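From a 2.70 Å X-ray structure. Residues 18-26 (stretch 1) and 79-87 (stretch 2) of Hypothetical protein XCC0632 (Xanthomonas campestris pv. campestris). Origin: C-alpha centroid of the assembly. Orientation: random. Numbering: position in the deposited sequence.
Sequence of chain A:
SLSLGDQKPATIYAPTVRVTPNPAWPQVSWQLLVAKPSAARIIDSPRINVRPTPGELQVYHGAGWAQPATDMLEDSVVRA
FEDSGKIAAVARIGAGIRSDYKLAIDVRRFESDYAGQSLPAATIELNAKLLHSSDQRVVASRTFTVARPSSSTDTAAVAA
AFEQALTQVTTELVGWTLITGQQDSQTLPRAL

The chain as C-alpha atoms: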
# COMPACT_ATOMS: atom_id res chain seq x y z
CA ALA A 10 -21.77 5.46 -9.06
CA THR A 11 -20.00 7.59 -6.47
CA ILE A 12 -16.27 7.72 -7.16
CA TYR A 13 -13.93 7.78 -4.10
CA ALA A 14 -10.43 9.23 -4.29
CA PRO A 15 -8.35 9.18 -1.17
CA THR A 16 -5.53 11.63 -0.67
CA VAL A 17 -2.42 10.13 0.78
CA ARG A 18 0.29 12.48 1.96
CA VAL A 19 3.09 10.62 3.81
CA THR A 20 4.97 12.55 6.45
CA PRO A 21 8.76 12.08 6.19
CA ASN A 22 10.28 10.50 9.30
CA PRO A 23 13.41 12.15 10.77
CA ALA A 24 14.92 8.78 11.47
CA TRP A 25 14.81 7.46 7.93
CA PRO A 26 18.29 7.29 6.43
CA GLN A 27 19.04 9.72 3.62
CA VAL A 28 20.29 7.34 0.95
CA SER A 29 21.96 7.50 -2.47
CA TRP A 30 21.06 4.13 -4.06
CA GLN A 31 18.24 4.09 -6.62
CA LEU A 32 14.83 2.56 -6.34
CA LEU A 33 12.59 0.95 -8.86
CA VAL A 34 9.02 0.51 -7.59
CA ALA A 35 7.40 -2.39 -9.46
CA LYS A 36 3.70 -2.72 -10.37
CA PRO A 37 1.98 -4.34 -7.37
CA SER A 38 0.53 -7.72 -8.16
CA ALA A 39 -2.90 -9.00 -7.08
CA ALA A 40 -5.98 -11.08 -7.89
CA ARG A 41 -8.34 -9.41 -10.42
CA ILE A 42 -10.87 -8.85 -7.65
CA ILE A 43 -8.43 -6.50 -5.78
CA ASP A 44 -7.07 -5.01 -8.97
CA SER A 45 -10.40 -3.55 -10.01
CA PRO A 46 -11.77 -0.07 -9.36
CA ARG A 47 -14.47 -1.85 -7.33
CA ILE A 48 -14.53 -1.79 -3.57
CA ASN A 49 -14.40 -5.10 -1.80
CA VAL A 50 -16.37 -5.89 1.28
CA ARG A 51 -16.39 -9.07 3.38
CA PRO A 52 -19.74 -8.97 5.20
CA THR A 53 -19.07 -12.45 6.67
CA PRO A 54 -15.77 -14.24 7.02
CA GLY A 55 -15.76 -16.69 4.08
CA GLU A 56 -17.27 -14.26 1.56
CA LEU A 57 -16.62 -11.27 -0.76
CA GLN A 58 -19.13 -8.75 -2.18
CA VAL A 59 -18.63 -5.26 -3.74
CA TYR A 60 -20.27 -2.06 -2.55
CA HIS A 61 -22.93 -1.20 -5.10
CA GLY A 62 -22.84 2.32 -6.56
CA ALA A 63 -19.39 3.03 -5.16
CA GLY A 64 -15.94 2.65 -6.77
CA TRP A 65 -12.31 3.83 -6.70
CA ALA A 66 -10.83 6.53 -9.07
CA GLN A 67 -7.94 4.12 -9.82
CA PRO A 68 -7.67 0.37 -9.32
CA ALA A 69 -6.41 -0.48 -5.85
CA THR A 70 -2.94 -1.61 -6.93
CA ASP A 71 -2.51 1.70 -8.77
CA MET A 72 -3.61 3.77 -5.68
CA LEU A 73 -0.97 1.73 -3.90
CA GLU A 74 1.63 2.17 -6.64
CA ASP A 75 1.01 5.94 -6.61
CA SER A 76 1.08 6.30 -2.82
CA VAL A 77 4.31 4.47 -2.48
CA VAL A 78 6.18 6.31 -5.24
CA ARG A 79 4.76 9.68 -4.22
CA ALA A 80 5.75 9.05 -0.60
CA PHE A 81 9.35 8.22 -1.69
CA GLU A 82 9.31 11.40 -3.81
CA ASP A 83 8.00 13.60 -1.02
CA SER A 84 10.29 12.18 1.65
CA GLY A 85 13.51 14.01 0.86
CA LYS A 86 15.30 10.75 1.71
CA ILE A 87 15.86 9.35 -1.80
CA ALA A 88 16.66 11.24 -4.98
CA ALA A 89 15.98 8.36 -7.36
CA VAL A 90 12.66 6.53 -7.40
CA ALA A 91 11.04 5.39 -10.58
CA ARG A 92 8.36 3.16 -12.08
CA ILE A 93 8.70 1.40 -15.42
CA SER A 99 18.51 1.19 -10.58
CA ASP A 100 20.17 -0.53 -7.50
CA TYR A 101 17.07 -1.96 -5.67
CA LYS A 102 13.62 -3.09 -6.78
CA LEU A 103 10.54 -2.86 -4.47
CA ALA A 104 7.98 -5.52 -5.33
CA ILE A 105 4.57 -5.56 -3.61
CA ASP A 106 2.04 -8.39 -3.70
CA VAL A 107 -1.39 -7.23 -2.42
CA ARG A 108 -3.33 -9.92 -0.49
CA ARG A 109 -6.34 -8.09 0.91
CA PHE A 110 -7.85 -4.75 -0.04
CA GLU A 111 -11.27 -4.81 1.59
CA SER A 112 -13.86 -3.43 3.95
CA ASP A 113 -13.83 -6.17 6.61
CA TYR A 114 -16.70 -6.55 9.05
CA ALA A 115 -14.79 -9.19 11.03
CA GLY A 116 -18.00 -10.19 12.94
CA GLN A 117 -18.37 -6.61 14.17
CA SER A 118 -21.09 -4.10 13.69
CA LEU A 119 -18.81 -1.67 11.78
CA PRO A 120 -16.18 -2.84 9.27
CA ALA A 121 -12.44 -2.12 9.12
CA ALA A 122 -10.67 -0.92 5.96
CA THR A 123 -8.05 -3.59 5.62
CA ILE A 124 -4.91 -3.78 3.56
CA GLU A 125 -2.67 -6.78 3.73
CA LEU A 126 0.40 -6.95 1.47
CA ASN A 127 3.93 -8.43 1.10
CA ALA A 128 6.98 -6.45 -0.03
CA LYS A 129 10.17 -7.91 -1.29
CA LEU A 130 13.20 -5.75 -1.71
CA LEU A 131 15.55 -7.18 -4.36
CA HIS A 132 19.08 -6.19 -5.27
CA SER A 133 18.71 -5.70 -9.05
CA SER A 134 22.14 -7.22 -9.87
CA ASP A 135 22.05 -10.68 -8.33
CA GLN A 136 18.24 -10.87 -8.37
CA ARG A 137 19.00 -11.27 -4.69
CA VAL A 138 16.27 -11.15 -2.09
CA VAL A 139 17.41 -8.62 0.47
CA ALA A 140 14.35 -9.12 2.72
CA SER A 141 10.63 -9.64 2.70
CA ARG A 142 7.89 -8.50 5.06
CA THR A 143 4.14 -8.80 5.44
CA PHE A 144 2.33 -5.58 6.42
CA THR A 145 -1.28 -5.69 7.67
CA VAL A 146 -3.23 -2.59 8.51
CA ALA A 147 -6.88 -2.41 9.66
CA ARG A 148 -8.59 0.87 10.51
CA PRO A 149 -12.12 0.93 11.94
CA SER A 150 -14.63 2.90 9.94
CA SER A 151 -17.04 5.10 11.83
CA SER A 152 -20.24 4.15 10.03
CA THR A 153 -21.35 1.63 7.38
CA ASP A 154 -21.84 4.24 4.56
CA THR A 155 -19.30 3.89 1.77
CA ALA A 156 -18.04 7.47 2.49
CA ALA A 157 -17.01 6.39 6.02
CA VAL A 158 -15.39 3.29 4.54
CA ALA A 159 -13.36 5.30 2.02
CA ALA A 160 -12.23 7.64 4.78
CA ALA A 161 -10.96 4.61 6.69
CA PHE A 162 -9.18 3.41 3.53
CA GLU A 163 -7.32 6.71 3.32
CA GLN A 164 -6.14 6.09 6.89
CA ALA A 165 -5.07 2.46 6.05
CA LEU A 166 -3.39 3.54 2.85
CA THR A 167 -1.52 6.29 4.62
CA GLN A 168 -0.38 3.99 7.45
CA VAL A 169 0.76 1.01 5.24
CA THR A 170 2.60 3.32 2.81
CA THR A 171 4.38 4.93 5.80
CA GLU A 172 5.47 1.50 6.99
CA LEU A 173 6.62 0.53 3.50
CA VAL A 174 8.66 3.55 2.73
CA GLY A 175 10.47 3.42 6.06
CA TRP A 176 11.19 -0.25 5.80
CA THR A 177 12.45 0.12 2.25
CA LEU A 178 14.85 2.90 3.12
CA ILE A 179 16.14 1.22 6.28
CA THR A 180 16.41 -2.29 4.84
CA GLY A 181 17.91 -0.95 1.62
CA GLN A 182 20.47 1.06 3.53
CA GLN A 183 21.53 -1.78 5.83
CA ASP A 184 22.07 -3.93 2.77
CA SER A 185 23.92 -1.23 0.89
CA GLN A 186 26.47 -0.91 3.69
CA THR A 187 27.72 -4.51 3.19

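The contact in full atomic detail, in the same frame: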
# COMPACT_ATOMS: atom_id res chain seq x y z
N ARG A 18 -0.96 11.76 1.72
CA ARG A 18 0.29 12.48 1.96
C ARG A 18 1.08 11.80 3.09
O ARG A 18 0.60 11.67 4.21
CB ARG A 18 -0.02 13.96 2.24
CG ARG A 18 -1.07 14.49 1.25
CD ARG A 18 -1.01 15.98 0.97
NE ARG A 18 -1.74 16.32 -0.25
CZ ARG A 18 -1.25 16.26 -1.50
NH1 ARG A 18 -0.00 15.86 -1.75
NH2 ARG A 18 -2.02 16.60 -2.52
N VAL A 19 2.29 11.32 2.79
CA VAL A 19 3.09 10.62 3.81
C VAL A 19 4.16 11.53 4.40
O VAL A 19 5.01 12.06 3.69
CB VAL A 19 3.75 9.38 3.27
CG1 VAL A 19 4.77 8.90 4.22
CG2 VAL A 19 2.72 8.32 3.04
N THR A 20 4.07 11.70 5.72
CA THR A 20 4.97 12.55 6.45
C THR A 20 6.32 11.87 6.59
O THR A 20 6.42 10.78 7.16
CB THR A 20 4.43 12.88 7.88
OG1 THR A 20 3.13 13.48 7.79
CG2 THR A 20 5.39 13.81 8.66
N PRO A 21 7.38 12.55 6.09
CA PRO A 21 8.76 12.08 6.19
C PRO A 21 9.11 11.91 7.66
O PRO A 21 8.71 12.74 8.50
CB PRO A 21 9.58 13.24 5.62
CG PRO A 21 8.63 14.24 5.11
CD PRO A 21 7.25 13.87 5.43
N ASN A 22 9.83 10.83 7.96
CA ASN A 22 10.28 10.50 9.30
C ASN A 22 11.75 10.86 9.51
O ASN A 22 12.61 10.40 8.77
CB ASN A 22 10.09 9.00 9.52
CG ASN A 22 10.55 8.54 10.88
OD1 ASN A 22 11.42 9.13 11.51
ND2 ASN A 22 9.98 7.45 11.33
N PRO A 23 12.05 11.68 10.54
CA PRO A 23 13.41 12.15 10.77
C PRO A 23 14.40 11.05 10.99
O PRO A 23 15.57 11.29 10.86
CB PRO A 23 13.29 13.01 12.03
CG PRO A 23 11.89 13.51 11.96
CD PRO A 23 11.14 12.24 11.56
N ALA A 24 13.95 9.84 11.28
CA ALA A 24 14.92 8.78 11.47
C ALA A 24 15.15 7.89 10.26
O ALA A 24 15.84 6.85 10.37
CB ALA A 24 14.55 7.96 12.70
N TRP A 25 14.56 8.24 9.12
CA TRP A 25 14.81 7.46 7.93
C TRP A 25 16.16 7.90 7.39
O TRP A 25 16.41 9.10 7.25
CB TRP A 25 13.74 7.68 6.86
CG TRP A 25 12.35 7.15 7.19
CD1 TRP A 25 12.01 6.23 8.14
CD2 TRP A 25 11.12 7.50 6.53
NE1 TRP A 25 10.66 6.00 8.12
CE2 TRP A 25 10.09 6.77 7.15
CE3 TRP A 25 10.80 8.36 5.47
CZ2 TRP A 25 8.75 6.88 6.77
CZ3 TRP A 25 9.45 8.47 5.09
CH2 TRP A 25 8.45 7.74 5.74
N PRO A 26 17.03 6.92 7.04
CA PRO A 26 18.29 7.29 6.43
C PRO A 26 18.04 8.05 5.13
O PRO A 26 17.08 7.74 4.38
CB PRO A 26 18.94 5.94 6.10
CG PRO A 26 17.83 5.00 6.03
CD PRO A 26 16.86 5.47 7.08
N ARG A 79 4.88 8.32 -4.71
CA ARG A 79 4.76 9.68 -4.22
C ARG A 79 5.35 9.84 -2.85
O ARG A 79 6.02 10.83 -2.62
CB ARG A 79 3.33 10.19 -4.27
CG ARG A 79 2.85 10.13 -5.70
CD ARG A 79 1.55 10.79 -6.04
NE ARG A 79 1.36 10.49 -7.45
CZ ARG A 79 0.19 10.33 -8.05
NH1 ARG A 79 -0.92 10.45 -7.35
NH2 ARG A 79 0.15 10.02 -9.35
N ALA A 80 5.15 8.88 -1.94
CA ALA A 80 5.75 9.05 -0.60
C ALA A 80 7.31 8.97 -0.58
O ALA A 80 7.96 9.69 0.18
CB ALA A 80 5.13 8.13 0.39
N PHE A 81 7.90 8.15 -1.45
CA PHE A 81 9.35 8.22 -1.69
C PHE A 81 9.76 9.59 -2.23
O PHE A 81 10.73 10.16 -1.76
CB PHE A 81 9.85 7.10 -2.61
CG PHE A 81 9.90 5.74 -1.94
CD1 PHE A 81 10.72 5.52 -0.83
CD2 PHE A 81 9.14 4.68 -2.41
CE1 PHE A 81 10.76 4.29 -0.22
CE2 PHE A 81 9.18 3.44 -1.80
CZ PHE A 81 9.98 3.23 -0.71
N GLU A 82 9.01 10.10 -3.20
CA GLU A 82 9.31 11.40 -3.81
C GLU A 82 9.27 12.48 -2.77
O GLU A 82 10.23 13.23 -2.63
CB GLU A 82 8.38 11.72 -4.98
CG GLU A 82 8.75 10.93 -6.25
CD GLU A 82 7.70 10.91 -7.35
OE1 GLU A 82 6.58 11.48 -7.21
OE2 GLU A 82 8.00 10.30 -8.39
N ASP A 83 8.21 12.51 -1.98
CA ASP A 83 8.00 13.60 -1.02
C ASP A 83 8.83 13.45 0.25
O ASP A 83 8.67 14.25 1.16
CB ASP A 83 6.52 13.69 -0.60
CG ASP A 83 5.58 14.11 -1.76
OD1 ASP A 83 6.04 14.71 -2.80
OD2 ASP A 83 4.35 13.85 -1.61
N SER A 84 9.67 12.42 0.36
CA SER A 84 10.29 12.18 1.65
C SER A 84 11.53 13.01 1.85
O SER A 84 11.86 13.34 2.99
CB SER A 84 10.63 10.73 1.83
OG SER A 84 11.59 10.33 0.88
N GLY A 85 12.21 13.36 0.76
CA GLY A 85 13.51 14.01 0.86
C GLY A 85 14.63 13.02 1.14
O GLY A 85 15.78 13.39 1.18
N LYS A 86 14.31 11.74 1.30
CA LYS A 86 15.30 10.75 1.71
C LYS A 86 15.98 10.03 0.55
O LYS A 86 17.04 9.44 0.73
CB LYS A 86 14.70 9.76 2.70
CG LYS A 86 14.05 10.43 3.94
CD LYS A 86 15.09 11.06 4.85
CE LYS A 86 14.42 11.95 5.87
NZ LYS A 86 15.31 12.21 7.03
N ILE A 87 15.39 10.11 -0.64
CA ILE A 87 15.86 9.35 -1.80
C ILE A 87 15.63 10.11 -3.11
O ILE A 87 14.51 10.42 -3.47
CB ILE A 87 15.18 7.95 -1.90
CG1 ILE A 87 15.69 7.18 -3.11
CG2 ILE A 87 13.67 8.06 -1.95
CD1 ILE A 87 15.39 5.73 -3.05

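The most unusual feature of this contact is the side chain of Lys86, whose amino group ends among three backbone carbonyls of a single beta turn yet makes just one hydrogen bond there, and a weak one. Lys86 NZ lies 3.3 Å from Trp25 O, the weak bond, 3.7 Å from Asn22 O and 3.9 Å from Pro23 O; the last two are too long to count as bonds but leave the charged group in a setting of partial negative charge. The type I turn from Asn22 to Trp25 brings these carbonyls together. It is closed by the backbone bond from Trp25 N to Asn22 O (2.9 Å), and the Asn22 side chain, chi1 t, braces it from within, OD1 accepting from Ala24 N at 2.6 Å in a nearly straight bond.

To reach the turn, the Lys86 chain leaves its backbone with chi1 and chi2 both m, then runs extended through chi3 and chi4, both t. Its aliphatic part is used on the way: Lys86 CG packs 4.0 Å from Trp25 CB, and Lys86 CB sits 3.5 Å from Pro26 O. Lys86 accordingly has more area covered by the opposing stretch than any other residue here, 101 of the 418 Å² buried in total.

The Trp25 ring is met at its edge, near the ring plane, by Lys86 CG and by Ser84 CB, which lies 4.1 Å from Trp25 CZ3. The Ser84 hydroxyl is occupied within its own stretch: OG donates to Phe81 O (2.8 Å) and accepts from Lys86 N (3.1 Å), linking the last turn of the helix to the backbone of Lys86. Between them Gly85 takes a positive phi of 80°, a conformation that favours glycine, as the chain leaves helical geometry.

Nearer the start of both stretches, one apolar pair packs closely. Val19 and Ala80 both direct CA-to-CB toward the other stretch, and Val19 CB meets Ala80 CB at 3.4 Å, tight for two carbon atoms; Val19 CA and Ala80 CA lie 5.4 Å apart here. Pro21 comes nearer still by this measure, its CA 4.8 Å from Ser84 CA. Its ring lies against backbone carbonyls, with Pro21 CB 3.5 Å from Ser84 O and Pro21 CG 4.0 Å from Asp83 O. The CA-to-CB bond of Thr20, between Val19 and Pro21, points away, and the residue touches nothing across the contact.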